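Local coordinates for putative amidohydrolase (Unidentified, PDB 3FEQ), which is probably a zinc-dependent prolidase of the amidohydrolase superfamily, cleaving dipeptides that end in proline, at residues I5-L14 against A47-M58; L22-D30 against V37-P45. All coordinates share one frame; numbering follows the deposited sequence.

From the N terminus the chain lays down strand 5-9, turns a corner at Gly10, and runs on as strand 11-15 before doubling back along strand 20-30. Interaction 2 then closes the short hairpin between strands 20-30 and 33-38 and adds the loop that follows. Only after that do residues 47-58 return alongside residues 5-14, so interaction 1 closes the larger loop and interaction 2 lies wholly within it. The two meet through strand 5-9, which bonds to strand 20-30 on one side and strand 48-51 on the other. Together they tie the N-terminal strands into the beta domain that accompanies the TIM-barrel, whose zinc ligands include His65 and His67.

Interaction 1 of 2, residues I5-L14 against A47-M58; sequences ITVLQGGNVL and AQAIDVRGKTVM
Two parallel ladders, set one after the other in the small beta domain of this amidohydrolase, join residues 5-14 to 47-58. Strand 5-9 runs beside 48-51 with axes 15° apart: Ile50 N bonds to Val7 O at 3.0 Å, Gln9 N to Ile50 O, and Val52 N to Gln9 O. The register then slips by two residues, taken up by a type II turn from Val52 to Lys55, and Asn12 N resumes the pairing on Lys55 O at 3.1 Å, followed by Val57 N on Asn12 O and Leu14 N on Val57 O. Glycine suits the corner, where Gly10 has a positive phi. Leu8 and Ile50 lie side by side on one face, Leu8 CD1 being 3.8 Å from Ile50 CB, while Val52 CG2 meets Leu8 CB. Further on, Val57 CG1 touches both Val13 CG2, 3.8 Å away, and Gly11 CA, at 3.9 Å. Leu14 and Met58 also run alongside each other; the bend at chi3 of Met58 (-60°) brings its CE to 3.7 Å from Leu14 CD1. On the more polar face Gln9 NE2 comes within 3.5 Å of Asp51 OD2, the amide and carboxylate planes nearly perpendicular, while Asp51 OD1 forms a salt bridge with Arg53 NE, though the hydrogen bond in it is bent and weak. Thr56 OG1 is satisfied by Gly382 O. Strand 20-30 pairs with the other edge of 5-9 and 11-15, strand 377-380 with 56-66, and Leu402 and Tyr400 of strand 398-403 pack on Leu8 and Ile50.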
ATOM      1  N   ILE C   5      42.528 -24.479  33.910  1.00 84.71           N
ATOM      2  CA  ILE C   5      42.006 -25.768  34.348  1.00 77.12           C
ATOM      3  C   ILE C   5      41.412 -25.699  35.760  1.00 72.96           C
ATOM      4  O   ILE C   5      41.891 -24.948  36.606  1.00 77.81           O
ATOM      5  CB  ILE C   5      43.130 -26.845  34.255  1.00 80.77           C
ATOM      6  CG1 ILE C   5      42.658 -28.215  34.741  1.00 76.49           C
ATOM      7  CG2 ILE C   5      44.409 -26.389  34.984  1.00 85.55           C
ATOM      8  CD1 ILE C   5      43.242 -29.362  33.939  1.00 78.03           C
ATOM      9  N   THR C   6      40.358 -26.472  36.004  1.00 69.14           N
ATOM     10  CA  THR C   6      39.651 -26.441  37.283  1.00 70.66           C
ATOM     11  C   THR C   6      39.330 -27.849  37.780  1.00 67.89           C
ATOM     12  O   THR C   6      39.102 -28.759  36.984  1.00 65.01           O
ATOM     13  CB  THR C   6      38.351 -25.613  37.171  1.00 71.44           C
ATOM     14  OG1 THR C   6      38.681 -24.272  36.807  1.00 71.64           O
ATOM     15  CG2 THR C   6      37.577 -25.586  38.490  1.00 70.69           C
ATOM     16  N   VAL C   7      39.330 -28.026  39.099  1.00 61.55           N
ATOM     17  CA  VAL C   7      38.965 -29.296  39.691  1.00 62.14           C
ATOM     18  C   VAL C   7      37.960 -29.115  40.814  1.00 61.03           C
ATOM     19  O   VAL C   7      38.240 -28.438  41.804  1.00 63.30           O
ATOM     20  CB  VAL C   7      40.200 -30.025  40.243  1.00 63.06           C
ATOM     21  CG1 VAL C   7      39.778 -31.270  41.022  1.00 67.83           C
ATOM     22  CG2 VAL C   7      41.151 -30.388  39.114  1.00 55.95           C
ATOM     23  N   LEU C   8      36.796 -29.734  40.663  1.00 56.45           N
ATOM     24  CA  LEU C   8      35.940 -29.994  41.807  1.00 66.78           C
ATOM     25  C   LEU C   8      36.395 -31.283  42.462  1.00 68.94           C
ATOM     26  O   LEU C   8      36.304 -32.346  41.850  1.00 69.15           O
ATOM     27  CB  LEU C   8      34.483 -30.150  41.380  1.00 71.94           C
ATOM     28  CG  LEU C   8      33.707 -28.991  40.756  1.00 69.81           C
ATOM     29  CD1 LEU C   8      34.202 -27.650  41.262  1.00 72.63           C
ATOM     30  CD2 LEU C   8      33.766 -29.052  39.242  1.00 74.11           C
ATOM     31  N   GLN C   9      36.859 -31.192  43.706  1.00 67.81           N
ATOM     32  CA  GLN C   9      37.521 -32.317  44.353  1.00 68.54           C
ATOM     33  C   GLN C   9      36.729 -32.956  45.491  1.00 66.81           C
ATOM     34  O   GLN C   9      36.200 -32.263  46.365  1.00 61.77           O
ATOM     35  CB  GLN C   9      38.919 -31.925  44.819  1.00 69.54           C
ATOM     36  CG  GLN C   9      38.994 -30.590  45.518  1.00 83.89           C
ATOM     37  CD  GLN C   9      40.422 -30.144  45.742  1.00 93.86           C
ATOM     38  OE1 GLN C   9      41.339 -30.572  45.032  1.00 97.16           O
ATOM     39  NE2 GLN C   9      40.624 -29.275  46.730  1.00 92.03           N
ATOM     40  N   GLY C  10      36.650 -34.287  45.455  1.00 65.98           N
ATOM     41  CA  GLY C  10      36.067 -35.075  46.537  1.00 71.11           C
ATOM     42  C   GLY C  10      34.558 -34.980  46.597  1.00 74.87           C
ATOM     43  O   GLY C  10      33.959 -35.164  47.663  1.00 80.32           O
ATOM     44  N   GLY C  11      33.946 -34.694  45.449  1.00 70.02           N
ATOM     45  CA  GLY C  11      32.499 -34.569  45.349  1.00 68.96           C
ATOM     46  C   GLY C  11      31.808 -35.911  45.228  1.00 69.91           C
ATOM     47  O   GLY C  11      32.442 -36.914  44.899  1.00 70.74           O
ATOM     48  N   ASN C  12      30.509 -35.935  45.510  1.00 67.01           N
ATOM     49  CA  ASN C  12      29.700 -37.115  45.250  1.00 65.81           C
ATOM     50  C   ASN C  12      28.956 -36.957  43.932  1.00 61.70           C
ATOM     51  O   ASN C  12      27.901 -36.334  43.864  1.00 64.68           O
ATOM     52  CB  ASN C  12      28.733 -37.368  46.404  1.00 70.39           C
ATOM     53  CG  ASN C  12      29.365 -37.111  47.755  1.00 70.72           C
ATOM     54  OD1 ASN C  12      28.833 -36.355  48.563  1.00 76.27           O
ATOM     55  ND2 ASN C  12      30.513 -37.725  48.001  1.00 75.44           N
ATOM     56  N   VAL C  13      29.548 -37.486  42.874  1.00 58.46           N
ATOM     57  CA  VAL C  13      29.090 -37.226  41.521  1.00 59.22           C
ATOM     58  C   VAL C  13      27.845 -38.036  41.191  1.00 61.00           C
ATOM     59  O   VAL C  13      27.854 -39.263  41.236  1.00 62.09           O
ATOM     60  CB  VAL C  13      30.204 -37.517  40.501  1.00 57.43           C
ATOM     61  CG1 VAL C  13      29.653 -37.568  39.088  1.00 62.52           C
ATOM     62  CG2 VAL C  13      31.298 -36.474  40.609  1.00 51.70           C
ATOM     63  N   LEU C  14      26.767 -37.335  40.871  1.00 65.52           N
ATOM     64  CA  LEU C  14      25.523 -37.989  40.541  1.00 66.76           C
ATOM     65  C   LEU C  14      25.626 -38.566  39.152  1.00 68.12           C
ATOM     66  O   LEU C  14      25.853 -37.847  38.186  1.00 68.45           O
ATOM     67  CB  LEU C  14      24.368 -37.000  40.597  1.00 67.65           C
ATOM     68  CG  LEU C  14      23.021 -37.543  41.069  1.00 70.37           C
ATOM     69  CD1 LEU C  14      21.975 -36.447  40.945  1.00 78.35           C
ATOM     70  CD2 LEU C  14      22.582 -38.787  40.308  1.00 64.57           C
ATOM     71  N   ALA C  47      46.150 -25.877  38.488  1.00107.98           N
ATOM     72  CA  ALA C  47      44.701 -25.883  38.321  1.00103.49           C
ATOM     73  C   ALA C  47      44.045 -24.788  39.154  1.00101.98           C
ATOM     74  O   ALA C  47      44.728 -23.983  39.788  1.00106.17           O
ATOM     75  CB  ALA C  47      44.132 -27.245  38.688  1.00105.84           C
ATOM     76  N   GLN C  48      42.716 -24.763  39.147  1.00 97.82           N
ATOM     77  CA  GLN C  48      41.963 -23.852  40.001  1.00 97.12           C
ATOM     78  C   GLN C  48      40.811 -24.572  40.694  1.00 93.98           C
ATOM     79  O   GLN C  48      39.814 -24.921  40.062  1.00 95.69           O
ATOM     80  CB  GLN C  48      41.431 -22.671  39.186  1.00 98.79           C
ATOM     81  CG  GLN C  48      40.799 -21.573  40.025  1.00105.68           C
ATOM     82  CD  GLN C  48      41.241 -20.186  39.599  1.00112.77           C
ATOM     83  OE1 GLN C  48      42.373 -19.777  39.859  1.00118.15           O
ATOM     84  NE2 GLN C  48      40.348 -19.456  38.942  1.00115.39           N
ATOM     85  N   ALA C  49      40.955 -24.789  41.997  1.00 92.05           N
ATOM     86  CA  ALA C  49      40.352 -25.909  42.640  1.00 91.13           C
ATOM     87  C   ALA C  49      39.312 -25.476  43.630  1.00 86.59           C
ATOM     88  O   ALA C  49      39.377 -24.390  44.153  1.00 84.11           O
ATOM     89  CB  ALA C  49      41.380 -26.701  43.301  1.00 96.81           C
ATOM     90  N   ILE C  50      38.361 -26.352  43.902  1.00 79.22           N
ATOM     91  CA  ILE C  50      37.207 -25.993  44.706  1.00 75.93           C
ATOM     92  C   ILE C  50      36.807 -27.220  45.519  1.00 80.41           C
ATOM     93  O   ILE C  50      36.519 -28.275  44.952  1.00 81.54           O
ATOM     94  CB  ILE C  50      36.043 -25.524  43.821  1.00 73.32           C
ATOM     95  CG1 ILE C  50      36.470 -24.321  42.980  1.00 75.35           C
ATOM     96  CG2 ILE C  50      34.839 -25.161  44.662  1.00 69.33           C
ATOM     97  CD1 ILE C  50      35.681 -24.149  41.703  1.00 68.52           C
ATOM     98  N   ASP C  51      36.843 -27.098  46.846  1.00 82.44           N
ATOM     99  CA  ASP C  51      36.630 -28.248  47.722  1.00 83.79           C
ATOM    100  C   ASP C  51      35.153 -28.565  47.875  1.00 80.50           C
ATOM    101  O   ASP C  51      34.386 -27.788  48.446  1.00 77.97           O
ATOM    102  CB  ASP C  51      37.283 -28.039  49.092  1.00 89.50           C
ATOM    103  CG  ASP C  51      37.576 -29.352  49.809  1.00 97.61           C
ATOM    104  OD1 ASP C  51      36.772 -29.755  50.674  1.00 99.82           O
ATOM    105  OD2 ASP C  51      38.606 -29.991  49.502  1.00107.14           O
ATOM    106  N   VAL C  52      34.767 -29.721  47.349  1.00 80.31           N
ATOM    107  CA  VAL C  52      33.383 -30.141  47.330  1.00 82.14           C
ATOM    108  C   VAL C  52      33.219 -31.410  48.153  1.00 85.26           C
ATOM    109  O   VAL C  52      32.702 -32.417  47.673  1.00 83.61           O
ATOM    110  CB  VAL C  52      32.924 -30.400  45.898  1.00 83.97           C
ATOM    111  CG1 VAL C  52      31.413 -30.485  45.839  1.00 97.65           C
ATOM    112  CG2 VAL C  52      33.425 -29.297  44.980  1.00 76.92           C
ATOM    113  N   ARG C  53      33.679 -31.359  49.397  1.00 89.19           N
ATOM    114  CA  ARG C  53      33.633 -32.526  50.269  1.00 90.51           C
ATOM    115  C   ARG C  53      32.218 -32.721  50.818  1.00 87.69           C
ATOM    116  O   ARG C  53      31.567 -31.759  51.247  1.00 84.31           O
ATOM    117  CB  ARG C  53      34.710 -32.427  51.374  1.00 97.06           C
ATOM    118  CG  ARG C  53      34.234 -32.148  52.819  1.00108.95           C
ATOM    119  CD  ARG C  53      33.773 -30.701  53.059  1.00115.71           C
ATOM    120  NE  ARG C  53      34.729 -29.710  52.577  1.00121.33           N
ATOM    121  CZ  ARG C  53      34.461 -28.419  52.406  1.00119.11           C
ATOM    122  NH1 ARG C  53      35.409 -27.603  51.967  1.00116.76           N
ATOM    123  NH2 ARG C  53      33.250 -27.943  52.660  1.00118.33           N
ATOM    124  N   GLY C  54      31.716 -33.949  50.719  1.00 85.10           N
ATOM    125  CA  GLY C  54      30.393 -34.293  51.245  1.00 87.06           C
ATOM    126  C   GLY C  54      29.272 -33.469  50.633  1.00 85.71           C
ATOM    127  O   GLY C  54      28.304 -33.114  51.313  1.00 83.95           O
ATOM    128  N   LYS C  55      29.426 -33.144  49.349  1.00 82.63           N
ATOM    129  CA  LYS C  55      28.444 -32.360  48.611  1.00 73.98           C
ATOM    130  C   LYS C  55      28.195 -32.951  47.236  1.00 68.94           C
ATOM    131  O   LYS C  55      29.122 -33.423  46.580  1.00 69.44           O
ATOM    132  CB  LYS C  55      28.892 -30.906  48.502  1.00 67.49           C
ATOM    133  CG  LYS C  55      28.498 -30.095  49.715  1.00 72.69           C
ATOM    134  CD  LYS C  55      29.099 -28.716  49.692  1.00 75.22           C
ATOM    135  CE  LYS C  55      30.553 -28.752  50.099  1.00 83.59           C
ATOM    136  NZ  LYS C  55      31.085 -27.379  50.280  1.00 86.27           N
ATOM    137  N   THR C  56      26.935 -32.951  46.817  1.00 62.03           N
ATOM    138  CA  THR C  56      26.557 -33.586  45.567  1.00 60.21           C
ATOM    139  C   THR C  56      26.840 -32.682  44.386  1.00 57.97           C
ATOM    140  O   THR C  56      26.355 -31.564  44.323  1.00 55.29           O
ATOM    141  CB  THR C  56      25.085 -33.960  45.566  1.00 60.41           C
ATOM    142  OG1 THR C  56      24.843 -34.901  46.616  1.00 67.52           O
ATOM    143  CG2 THR C  56      24.698 -34.584  44.239  1.00 68.72           C
ATOM    144  N   VAL C  57      27.652 -33.164  43.458  1.00 59.53           N
ATOM    145  CA  VAL C  57      27.886 -32.437  42.217  1.00 60.91           C
ATOM    146  C   VAL C  57      27.167 -33.125  41.055  1.00 59.78           C
ATOM    147  O   VAL C  57      27.395 -34.306  40.780  1.00 56.94           O
ATOM    148  CB  VAL C  57      29.404 -32.216  41.937  1.00 56.58           C
ATOM    149  CG1 VAL C  57      30.226 -33.369  42.447  1.00 66.74           C
ATOM    150  CG2 VAL C  57      29.671 -31.970  40.461  1.00 58.46           C
ATOM    151  N   MET C  58      26.236 -32.400  40.438  1.00 56.08           N
ATOM    152  CA  MET C  58      25.430 -32.943  39.343  1.00 53.15           C
ATOM    153  C   MET C  58      25.434 -32.017  38.129  1.00 51.96           C
ATOM    154  O   MET C  58      25.925 -30.900  38.212  1.00 56.47           O
ATOM    155  CB  MET C  58      24.003 -33.258  39.812  1.00 54.25           C
ATOM    156  CG  MET C  58      23.208 -32.092  40.362  1.00 46.86           C
ATOM    157  SD  MET C  58      21.563 -32.645  40.864  1.00 38.05           S
ATOM    158  CE  MET C  58      20.903 -33.264  39.318  1.00 40.22           C
TER

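Interaction 2 of 2, residues L22-D30 against V37-P45; sequences LEHHHVVID and VTDRPVDLP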
ATOM      1  N   LEU C  22      28.378 -41.264  43.277  1.00 63.04           N
ATOM      2  CA  LEU C  22      29.719 -41.844  43.309  1.00 64.28           C
ATOM      3  C   LEU C  22      30.622 -41.033  44.229  1.00 71.09           C
ATOM      4  O   LEU C  22      31.207 -40.041  43.802  1.00 73.68           O
ATOM      5  CB  LEU C  22      30.328 -41.895  41.907  1.00 57.04           C
ATOM      6  CG  LEU C  22      29.528 -42.576  40.799  1.00 58.29           C
ATOM      7  CD1 LEU C  22      30.340 -42.659  39.510  1.00 41.00           C
ATOM      8  CD2 LEU C  22      29.058 -43.959  41.237  1.00 66.35           C
ATOM      9  N   GLU C  23      30.733 -41.448  45.488  1.00 76.65           N
ATOM     10  CA  GLU C  23      31.355 -40.599  46.501  1.00 78.96           C
ATOM     11  C   GLU C  23      32.831 -40.376  46.238  1.00 77.42           C
ATOM     12  O   GLU C  23      33.478 -41.169  45.555  1.00 70.10           O
ATOM     13  CB  GLU C  23      31.132 -41.125  47.921  1.00 80.25           C
ATOM     14  CG  GLU C  23      31.062 -42.627  48.032  1.00 94.62           C
ATOM     15  CD  GLU C  23      29.646 -43.142  47.893  1.00110.03           C
ATOM     16  OE1 GLU C  23      29.413 -44.001  47.017  1.00117.90           O
ATOM     17  OE2 GLU C  23      28.765 -42.669  48.646  1.00114.23           O
ATOM     18  N   HIS C  24      33.319 -39.235  46.717  1.00 80.83           N
ATOM     19  CA  HIS C  24      34.722 -38.836  46.615  1.00 85.19           C
ATOM     20  C   HIS C  24      35.341 -38.914  45.227  1.00 80.20           C
ATOM     21  O   HIS C  24      36.539 -39.123  45.092  1.00 85.47           O
ATOM     22  CB  HIS C  24      35.573 -39.567  47.655  1.00 87.22           C
ATOM     23  CG  HIS C  24      35.202 -39.224  49.060  1.00 97.29           C
ATOM     24  ND1 HIS C  24      35.745 -38.147  49.729  1.00101.15           N
ATOM     25  CD2 HIS C  24      34.274 -39.756  49.890  1.00100.38           C
ATOM     26  CE1 HIS C  24      35.202 -38.061  50.931  1.00105.91           C
ATOM     27  NE2 HIS C  24      34.305 -39.023  51.053  1.00106.64           N
ATOM     28  N   HIS C  25      34.527 -38.719  44.199  1.00 74.44           N
ATOM     29  CA  HIS C  25      35.050 -38.577  42.853  1.00 73.27           C
ATOM     30  C   HIS C  25      35.363 -37.130  42.541  1.00 73.68           C
ATOM     31  O   HIS C  25      34.586 -36.229  42.847  1.00 79.16           O
ATOM     32  CB  HIS C  25      34.072 -39.114  41.821  1.00 74.49           C
ATOM     33  CG  HIS C  25      34.106 -40.599  41.675  1.00 72.03           C
ATOM     34  ND1 HIS C  25      33.807 -41.454  42.714  1.00 78.50           N
ATOM     35  CD2 HIS C  25      34.376 -41.383  40.606  1.00 66.31           C
ATOM     36  CE1 HIS C  25      33.898 -42.702  42.293  1.00 73.68           C
ATOM     37  NE2 HIS C  25      34.242 -42.687  41.018  1.00 68.20           N
ATOM     38  N   HIS C  26      36.519 -36.920  41.933  1.00 74.54           N
ATOM     39  CA  HIS C  26      36.939 -35.606  41.487  1.00 75.89           C
ATOM     40  C   HIS C  26      36.460 -35.413  40.050  1.00 71.61           C
ATOM     41  O   HIS C  26      36.334 -36.375  39.293  1.00 70.07           O
ATOM     42  CB  HIS C  26      38.469 -35.486  41.548  1.00 80.14           C
ATOM     43  CG  HIS C  26      39.052 -35.743  42.906  1.00 85.44           C
ATOM     44  ND1 HIS C  26      39.844 -34.823  43.560  1.00 90.19           N
ATOM     45  CD2 HIS C  26      38.988 -36.823  43.719  1.00 91.30           C
ATOM     46  CE1 HIS C  26      40.225 -35.318  44.724  1.00 95.39           C
ATOM     47  NE2 HIS C  26      39.714 -36.528  44.849  1.00 97.98           N
ATOM     48  N   VAL C  27      36.172 -34.172  39.680  1.00 65.73           N
ATOM     49  CA  VAL C  27      35.837 -33.864  38.297  1.00 61.03           C
ATOM     50  C   VAL C  27      36.686 -32.717  37.755  1.00 60.84           C
ATOM     51  O   VAL C  27      36.721 -31.623  38.327  1.00 60.19           O
ATOM     52  CB  VAL C  27      34.331 -33.591  38.105  1.00 59.50           C
ATOM     53  CG1 VAL C  27      33.744 -32.998  39.347  1.00 64.84           C
ATOM     54  CG2 VAL C  27      34.085 -32.687  36.911  1.00 53.30           C
ATOM     55  N   VAL C  28      37.393 -32.995  36.666  1.00 54.33           N
ATOM     56  CA  VAL C  28      38.421 -32.101  36.160  1.00 58.46           C
ATOM     57  C   VAL C  28      37.981 -31.383  34.892  1.00 62.77           C
ATOM     58  O   VAL C  28      37.737 -32.004  33.853  1.00 58.24           O
ATOM     59  CB  VAL C  28      39.719 -32.854  35.866  1.00 59.39           C
ATOM     60  CG1 VAL C  28      40.826 -31.877  35.533  1.00 52.90           C
ATOM     61  CG2 VAL C  28      40.109 -33.704  37.046  1.00 59.56           C
ATOM     62  N   ILE C  29      37.915 -30.062  34.985  1.00 65.12           N
ATOM     63  CA  ILE C  29      37.438 -29.222  33.894  1.00 67.58           C
ATOM     64  C   ILE C  29      38.637 -28.618  33.192  1.00 72.05           C
ATOM     65  O   ILE C  29      39.480 -27.998  33.840  1.00 78.56           O
ATOM     66  CB  ILE C  29      36.599 -28.029  34.425  1.00 66.17           C
ATOM     67  CG1 ILE C  29      35.552 -28.470  35.456  1.00 65.97           C
ATOM     68  CG2 ILE C  29      35.971 -27.281  33.296  1.00 56.27           C
ATOM     69  CD1 ILE C  29      34.530 -29.437  34.938  1.00 68.54           C
ATOM     70  N   ASP C  30      38.702 -28.767  31.872  1.00 76.05           N
ATOM     71  CA  ASP C  30      39.648 -27.992  31.059  1.00 83.37           C
ATOM     72  C   ASP C  30      38.940 -27.175  29.984  1.00 79.72           C
ATOM     73  O   ASP C  30      38.254 -27.722  29.117  1.00 82.16           O
ATOM     74  CB  ASP C  30      40.722 -28.889  30.420  1.00 91.11           C
ATOM     75  CG  ASP C  30      41.856 -28.089  29.770  1.00101.23           C
ATOM     76  OD1 ASP C  30      42.056 -28.237  28.544  1.00 99.68           O
ATOM     77  OD2 ASP C  30      42.549 -27.322  30.485  1.00114.03           O
ATOM     78  N   VAL C  37      36.436 -37.735  35.116  1.00 72.18           N
ATOM     79  CA  VAL C  37      35.757 -38.029  36.365  1.00 74.48           C
ATOM     80  C   VAL C  37      36.358 -39.284  36.979  1.00 77.05           C
ATOM     81  O   VAL C  37      36.331 -40.357  36.380  1.00 77.77           O
ATOM     82  CB  VAL C  37      34.253 -38.234  36.163  1.00 73.68           C
ATOM     83  CG1 VAL C  37      33.514 -38.004  37.477  1.00 75.20           C
ATOM     84  CG2 VAL C  37      33.727 -37.308  35.081  1.00 79.62           C
ATOM     85  N   THR C  38      36.904 -39.143  38.182  1.00 80.62           N
ATOM     86  CA  THR C  38      37.803 -40.147  38.738  1.00 84.25           C
ATOM     87  C   THR C  38      38.034 -39.918  40.228  1.00 86.71           C
ATOM     88  O   THR C  38      37.653 -38.883  40.774  1.00 87.98           O
ATOM     89  CB  THR C  38      39.161 -40.152  38.012  1.00 81.22           C
ATOM     90  OG1 THR C  38      39.821 -41.404  38.235  1.00 87.29           O
ATOM     91  CG2 THR C  38      40.042 -39.021  38.522  1.00 75.21           C
ATOM     92  N   ASP C  39      38.661 -40.892  40.880  1.00 90.52           N
ATOM     93  CA  ASP C  39      39.087 -40.735  42.266  1.00 93.23           C
ATOM     94  C   ASP C  39      40.596 -40.907  42.402  1.00 91.97           C
ATOM     95  O   ASP C  39      41.180 -40.563  43.430  1.00 93.87           O
ATOM     96  CB  ASP C  39      38.361 -41.737  43.166  1.00 95.15           C
ATOM     97  CG  ASP C  39      38.237 -43.108  42.531  1.00 91.09           C
ATOM     98  OD1 ASP C  39      38.634 -43.259  41.356  1.00 84.55           O
ATOM     99  OD2 ASP C  39      37.743 -44.036  43.206  1.00 93.22           O
ATOM    100  N   ARG C  40      41.221 -41.441  41.358  1.00 92.00           N
ATOM    101  CA  ARG C  40      42.634 -41.188  41.100  1.00 97.06           C
ATOM    102  C   ARG C  40      43.023 -39.770  41.504  1.00105.05           C
ATOM    103  O   ARG C  40      42.787 -38.816  40.762  1.00111.62           O
ATOM    104  CB  ARG C  40      42.960 -41.423  39.624  1.00 95.47           C
ATOM    105  CG  ARG C  40      44.249 -40.763  39.160  1.00104.24           C
ATOM    106  CD  ARG C  40      44.134 -40.276  37.725  1.00119.07           C
ATOM    107  NE  ARG C  40      44.632 -38.912  37.569  1.00124.35           N
ATOM    108  CZ  ARG C  40      45.772 -38.598  36.962  1.00123.81           C
ATOM    109  NH1 ARG C  40      46.537 -39.551  36.449  1.00125.65           N
ATOM    110  NH2 ARG C  40      46.147 -37.330  36.865  1.00128.85           N
ATOM    111  N   PRO C  41      43.621 -39.639  42.683  1.00110.82           N
ATOM    112  CA  PRO C  41      44.321 -38.406  43.060  1.00110.13           C
ATOM    113  C   PRO C  41      44.881 -37.679  41.842  1.00106.92           C
ATOM    114  O   PRO C  41      45.638 -38.264  41.069  1.00101.59           O
ATOM    115  CB  PRO C  41      45.464 -38.914  43.942  1.00110.88           C
ATOM    116  CG  PRO C  41      45.726 -40.292  43.449  1.00112.42           C
ATOM    117  CD  PRO C  41      44.390 -40.844  43.040  1.00112.77           C
ATOM    118  N   VAL C  42      44.508 -36.414  41.680  1.00109.97           N
ATOM    119  CA  VAL C  42      44.943 -35.629  40.531  1.00107.78           C
ATOM    120  C   VAL C  42      46.158 -34.774  40.874  1.00105.80           C
ATOM    121  O   VAL C  42      46.164 -34.062  41.878  1.00102.52           O
ATOM    122  CB  VAL C  42      43.815 -34.716  40.013  1.00108.16           C
ATOM    123  CG1 VAL C  42      42.978 -35.447  38.975  1.00108.91           C
ATOM    124  CG2 VAL C  42      42.948 -34.236  41.166  1.00107.61           C
ATOM    125  N   ASP C  43      47.185 -34.850  40.035  1.00107.97           N
ATOM    126  CA  ASP C  43      48.371 -34.017  40.196  1.00111.07           C
ATOM    127  C   ASP C  43      48.414 -32.911  39.147  1.00111.87           C
ATOM    128  O   ASP C  43      49.030 -33.067  38.092  1.00107.85           O
ATOM    129  CB  ASP C  43      49.639 -34.868  40.116  1.00113.99           C
ATOM    130  CG  ASP C  43      50.813 -34.233  40.836  1.00124.18           C
ATOM    131  OD1 ASP C  43      51.908 -34.835  40.838  1.00133.84           O
ATOM    132  OD2 ASP C  43      50.641 -33.132  41.402  1.00126.79           O
ATOM    133  N   LEU C  44      47.757 -31.794  39.443  1.00114.41           N
ATOM    134  CA  LEU C  44      48.065 -30.528  38.788  1.00114.59           C
ATOM    135  C   LEU C  44      47.947 -29.361  39.763  1.00113.93           C
ATOM    136  O   LEU C  44      46.852 -29.022  40.210  1.00117.88           O
ATOM    137  CB  LEU C  44      47.142 -30.307  37.588  1.00114.65           C
ATOM    138  CG  LEU C  44      46.334 -31.520  37.121  1.00109.05           C
ATOM    139  CD1 LEU C  44      44.846 -31.207  37.124  1.00103.27           C
ATOM    140  CD2 LEU C  44      46.790 -31.970  35.742  1.00 98.89           C
ATOM    141  N   PRO C  45      49.082 -28.751  40.088  1.00111.99           N
ATOM    142  CA  PRO C  45      49.097 -27.533  40.905  1.00111.53           C
ATOM    143  C   PRO C  45      48.595 -26.322  40.125  1.00110.49           C
ATOM    144  O   PRO C  45      48.072 -25.380  40.718  1.00103.84           O
ATOM    145  CB  PRO C  45      50.578 -27.362  41.244  1.00110.09           C
ATOM    146  CG  PRO C  45      51.294 -28.005  40.110  1.00111.61           C
ATOM    147  CD  PRO C  45      50.439 -29.167  39.689  1.00110.13           C
TER
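With CG anti to its carbonyl carbon (chi1 -80°), the His25 side chain sets its imidazole alongside Asp39, whose own CG is tucked between backbone N and carbonyl carbon (chi1 41°). The two side chains run alongside one another, ring and carboxylate planes 14° apart, and Asp39 CG lies over one ring face, offset toward the rim. Leu22 CB lies over the opposite face, also near the rim. His25 NE2 and Asp39 OD2 remain 4.3 Å apart, so any attraction would be through space and would depend on a charge on the histidine. What fixes the ring's rotation is ND1, which donates to Glu23 O at 2.9 Å; the oxygen lies close to the ring plane. Histidine suits this place because it offers a flat surface to both neighbours and an N-H that reaches back to Glu23 O within the type II turn from Leu22 to His25, which it ends.

This is the open end of the beta hairpin made by strands 20-30 and 33-38. His26 and Thr38 form its hydrogen-bonded pair: Thr38 N reaches His26 O at 3.0 Å, and the return bond from His26 N to Thr38 O is modelled too short for its length to be trusted. Val27 and Val37 follow as a non-hydrogen-bonded pair, and Val37 CG1 rests 3.7 Å from His26 O.

Beyond Asp39 the chain leaves the ladder and loops back over the hairpin. The Val42 side chain points against those of His26 and Val28 and overlaps them along their flanks, its CG2 standing 4.0 Å from His26 ND1 and its CG1 3.9 Å from Val28 CG2. Beta-branched valines suit a strand and give compact apolar surfaces for these ordinary van der Waals contacts, and the longer Leu44 brings CD1 to 4.4 Å from Val28 CG1. Val28 also packs on Ile5 of strand 5-9, while Val37 touches Val13 and Ile369.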